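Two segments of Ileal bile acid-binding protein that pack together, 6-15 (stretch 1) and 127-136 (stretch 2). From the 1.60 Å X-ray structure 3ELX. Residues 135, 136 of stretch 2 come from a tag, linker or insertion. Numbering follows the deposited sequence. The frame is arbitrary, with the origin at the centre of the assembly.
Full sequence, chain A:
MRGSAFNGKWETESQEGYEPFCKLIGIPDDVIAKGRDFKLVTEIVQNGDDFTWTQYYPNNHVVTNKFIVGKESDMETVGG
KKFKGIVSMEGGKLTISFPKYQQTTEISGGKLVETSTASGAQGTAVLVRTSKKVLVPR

Stretch 1, residues 6-15: FNGKWETESQ
Stretch 2 (127-136) LVRTSKKVLV

Strand 8-15 pairs antiparallel with the strand that runs through stretch 2 from Leu127, and the two stretches bury 896 Å² between them. Their N-to-C directions differ by 132°, and the axes approach to 4.2 Å. Both backbones are extended, mostly near phi -120°, psi 135°.

Leu127 (chi1 t, chi2 p) starts stretch 2. Val128 (t) contributes mainly backbone: Gln15 CA lies 3.4 Å from Val128 O in a CA-H...O contact.

Arg129 pairs with Gln15 at a non-hydrogen-bonded position, CA to CA 4.5 Å. Its chi angles are -67°, -171°, 36° and -104°. This carries the guanidinium back to stretch 1, where Arg129 NH2 donates to Thr12 OG1 at 2.8 Å. A weak bond runs from Arg129 NE to Thr12 OG1 at 3.4 Å. Thr12 is rotamer m, and its OG1 lies at the guanidinium edge, as does Gln15 OE1.

Thr130 (m) pairs with Ser14 (m). Thr130 N donates to Ser14 O at 2.9 Å. Thr130 O accepts from both Ser14 N at 3.0 Å and Glu13 N at 2.7 Å. This shared acceptor marks a beta bulge, where the register shifts by one between Thr12 and Ser14. Glu13 has phi -119° and psi -41°, a break from the extended run.

Ser131 (m) pairs with Thr12 at a non-hydrogen-bonded position, CA to CA 4.0 Å, with the side chains diverging.

Lys132 and Glu11 form a hydrogen-bonded pair. Glu11 N donates to Lys132 O at 2.8 Å, and Lys132 N to Glu11 O at 3.0 Å. Lys132 is p, then t throughout; Glu11 and Glu13 are both t at chi1 and chi2. Lys132 NZ and Glu13 OE1 are 4.6 Å apart, beyond a salt bridge. One water joins them, 3.0 Å from Lys132 NZ and 2.6 Å from Glu13 OE1.

Lys133 (t, t, m, m) pairs with Trp10, CA to CA 4.3 Å, on the same sheet face as Arg129 and Gln15. Its chain folds over the indole: CB covers one ring face, and NZ makes an off-centre cation-pi contact, 4.0 Å from the centroid of the six-membered ring. Trp10 (chi1 -53°, chi2 82°) is held by its NE1, which donates to Phe6 O at 2.9 Å. Gly8 has phi 136°, and a CB there would clash with Lys133 NZ.

Val134 (m) donates from N to Lys9 O at 2.9 Å. Its CG1 meets Glu11 CB at 3.6 Å. A water bridges Leu135 O (2.6 Å), from the tag, and Lys9 N (3.1 Å). Val136, also from the tag, does not touch stretch 1.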

# COMPACT_ATOMS: atom_id res chain seq x y z
N PHE A 6 -8.27 10.29 4.15
CA PHE A 6 -7.57 9.02 4.41
C PHE A 6 -7.52 8.61 5.88
O PHE A 6 -7.22 7.45 6.18
CB PHE A 6 -6.14 9.08 3.88
CG PHE A 6 -6.03 9.13 2.38
CD1 PHE A 6 -5.85 7.96 1.64
CD2 PHE A 6 -6.07 10.34 1.70
CE1 PHE A 6 -5.74 7.99 0.25
CE2 PHE A 6 -5.96 10.39 0.31
CZ PHE A 6 -5.79 9.22 -0.42
N ASN A 7 -7.78 9.55 6.79
CA ASN A 7 -7.63 9.29 8.22
C ASN A 7 -8.43 8.10 8.69
O ASN A 7 -9.61 7.97 8.36
CB ASN A 7 -8.04 10.52 9.04
CG ASN A 7 -6.95 11.56 9.13
OD1 ASN A 7 -7.09 12.67 8.62
ND2 ASN A 7 -5.87 11.21 9.80
N GLY A 8 -7.78 7.25 9.47
CA GLY A 8 -8.49 6.19 10.19
C GLY A 8 -7.82 4.83 10.14
O GLY A 8 -6.70 4.70 9.69
N LYS A 9 -8.54 3.83 10.64
CA LYS A 9 -8.11 2.44 10.53
C LYS A 9 -9.01 1.72 9.54
O LYS A 9 -10.25 1.82 9.63
CB LYS A 9 -8.09 1.69 11.87
CG LYS A 9 -6.88 2.02 12.75
CD LYS A 9 -6.75 1.04 13.90
CE LYS A 9 -5.54 1.38 14.77
NZ LYS A 9 -5.27 0.29 15.73
N TRP A 10 -8.37 1.03 8.60
CA TRP A 10 -9.02 0.37 7.47
C TRP A 10 -8.60 -1.08 7.44
O TRP A 10 -7.50 -1.41 7.85
CB TRP A 10 -8.54 1.02 6.17
CG TRP A 10 -8.69 2.53 6.12
CD1 TRP A 10 -7.84 3.47 6.65
CD2 TRP A 10 -9.75 3.28 5.48
NE1 TRP A 10 -8.30 4.74 6.37
CE2 TRP A 10 -9.47 4.65 5.67
CE3 TRP A 10 -10.90 2.91 4.76
CZ2 TRP A 10 -10.30 5.66 5.17
CZ3 TRP A 10 -11.73 3.92 4.27
CH2 TRP A 10 -11.42 5.27 4.47
N GLU A 11 -9.48 -1.95 6.93
CA GLU A 11 -9.14 -3.37 6.83
C GLU A 11 -9.54 -3.93 5.47
O GLU A 11 -10.64 -3.66 4.97
CB GLU A 11 -9.85 -4.16 7.93
CG GLU A 11 -9.50 -5.63 8.00
CD GLU A 11 -10.35 -6.33 9.05
OE1 GLU A 11 -9.85 -6.61 10.17
OE2 GLU A 11 -11.55 -6.57 8.76
N THR A 12 -8.63 -4.70 4.87
CA THR A 12 -8.87 -5.27 3.55
C THR A 12 -10.21 -5.99 3.51
O THR A 12 -10.51 -6.81 4.38
CB THR A 12 -7.76 -6.25 3.19
OG1 THR A 12 -6.50 -5.57 3.27
CG2 THR A 12 -7.96 -6.76 1.77
N GLU A 13 -11.00 -5.69 2.48
CA GLU A 13 -12.33 -6.28 2.30
C GLU A 13 -12.37 -7.06 0.99
O GLU A 13 -12.93 -8.17 0.93
CB GLU A 13 -13.36 -5.15 2.32
CG GLU A 13 -14.80 -5.52 2.05
CD GLU A 13 -15.71 -4.30 2.04
OE1 GLU A 13 -16.79 -4.37 2.65
OE2 GLU A 13 -15.34 -3.28 1.41
N SER A 14 -11.75 -6.49 -0.04
CA SER A 14 -11.68 -7.06 -1.38
C SER A 14 -10.22 -7.04 -1.84
O SER A 14 -9.46 -6.12 -1.51
CB SER A 14 -12.52 -6.25 -2.36
OG SER A 14 -13.86 -6.14 -1.92
N GLN A 15 -9.84 -8.04 -2.63
CA GLN A 15 -8.48 -8.15 -3.11
C GLN A 15 -8.47 -8.88 -4.45
O GLN A 15 -9.03 -9.96 -4.56
CB GLN A 15 -7.65 -8.92 -2.08
CG GLN A 15 -6.16 -8.71 -2.19
CD GLN A 15 -5.44 -9.07 -0.90
OE1 GLN A 15 -5.11 -8.19 -0.10
NE2 GLN A 15 -5.23 -10.36 -0.68
N LEU A 127 -2.12 -5.64 -8.45
CA LEU A 127 -2.84 -5.96 -7.23
C LEU A 127 -3.74 -4.78 -6.87
O LEU A 127 -3.28 -3.65 -6.76
CB LEU A 127 -1.85 -6.23 -6.09
CG LEU A 127 -2.38 -6.25 -4.66
CD1 LEU A 127 -3.39 -7.38 -4.45
CD2 LEU A 127 -1.21 -6.37 -3.68
N VAL A 128 -5.03 -5.06 -6.71
CA VAL A 128 -5.97 -4.05 -6.23
C VAL A 128 -6.54 -4.49 -4.90
O VAL A 128 -7.18 -5.53 -4.80
CB VAL A 128 -7.15 -3.82 -7.22
CG1 VAL A 128 -8.05 -2.70 -6.71
CG2 VAL A 128 -6.65 -3.51 -8.63
N ARG A 129 -6.29 -3.70 -3.86
CA ARG A 129 -6.82 -3.97 -2.53
C ARG A 129 -7.83 -2.90 -2.16
O ARG A 129 -7.56 -1.71 -2.32
CB ARG A 129 -5.69 -3.97 -1.49
CG ARG A 129 -4.69 -5.11 -1.64
CD ARG A 129 -3.70 -5.17 -0.45
NE ARG A 129 -4.35 -4.80 0.81
CZ ARG A 129 -4.20 -3.63 1.42
NH1 ARG A 129 -3.40 -2.70 0.92
NH2 ARG A 129 -4.85 -3.39 2.55
N THR A 130 -8.99 -3.31 -1.66
CA THR A 130 -10.02 -2.37 -1.24
C THR A 130 -10.29 -2.63 0.23
O THR A 130 -10.58 -3.76 0.61
CB THR A 130 -11.32 -2.59 -2.05
OG1 THR A 130 -11.05 -2.38 -3.44
CG2 THR A 130 -12.40 -1.61 -1.58
N SER A 131 -10.17 -1.58 1.04
CA SER A 131 -10.34 -1.68 2.50
C SER A 131 -11.49 -0.82 2.97
O SER A 131 -11.72 0.26 2.44
CB SER A 131 -9.05 -1.23 3.21
OG SER A 131 -7.92 -2.00 2.84
N LYS A 132 -12.22 -1.33 3.97
CA LYS A 132 -13.30 -0.59 4.61
C LYS A 132 -12.83 -0.02 5.95
O LYS A 132 -11.92 -0.56 6.58
CB LYS A 132 -14.52 -1.49 4.81
CG LYS A 132 -14.30 -2.68 5.74
CD LYS A 132 -15.57 -3.48 5.95
CE LYS A 132 -15.31 -4.60 6.95
NZ LYS A 132 -16.45 -5.56 7.06
N LYS A 133 -13.46 1.07 6.37
CA LYS A 133 -13.17 1.64 7.68
C LYS A 133 -13.67 0.69 8.76
O LYS A 133 -14.81 0.22 8.70
CB LYS A 133 -13.87 2.99 7.79
CG LYS A 133 -13.48 3.79 9.01
CD LYS A 133 -14.09 5.19 8.93
CE LYS A 133 -13.63 5.94 7.70
NZ LYS A 133 -12.28 6.51 7.87
N VAL A 134 -12.82 0.40 9.74
CA VAL A 134 -13.23 -0.52 10.81
C VAL A 134 -13.29 0.14 12.17
O VAL A 134 -13.64 -0.48 13.16
CB VAL A 134 -12.36 -1.81 10.87
CG1 VAL A 134 -12.62 -2.68 9.63
CG2 VAL A 134 -10.88 -1.46 11.02
N LEU A 135 -12.92 1.42 12.21
CA LEU A 135 -13.15 2.26 13.37
C LEU A 135 -14.00 3.39 12.83
O LEU A 135 -13.48 4.29 12.18
CB LEU A 135 -11.83 2.81 13.89
CG LEU A 135 -11.10 2.22 15.09
CD1 LEU A 135 -9.83 3.01 15.38
CD2 LEU A 135 -11.99 2.24 16.32
N VAL A 136 -15.32 3.31 13.06
CA VAL A 136 -16.30 4.15 12.35
C VAL A 136 -16.89 5.25 13.22
O VAL A 136 -17.24 5.03 14.37
CB VAL A 136 -17.44 3.29 11.68
CG1 VAL A 136 -16.86 2.36 10.60
CG2 VAL A 136 -18.21 2.48 12.70
O HOH W 1 -11.11 5.17 11.65
O HOH W 2 -17.12 -6.35 4.27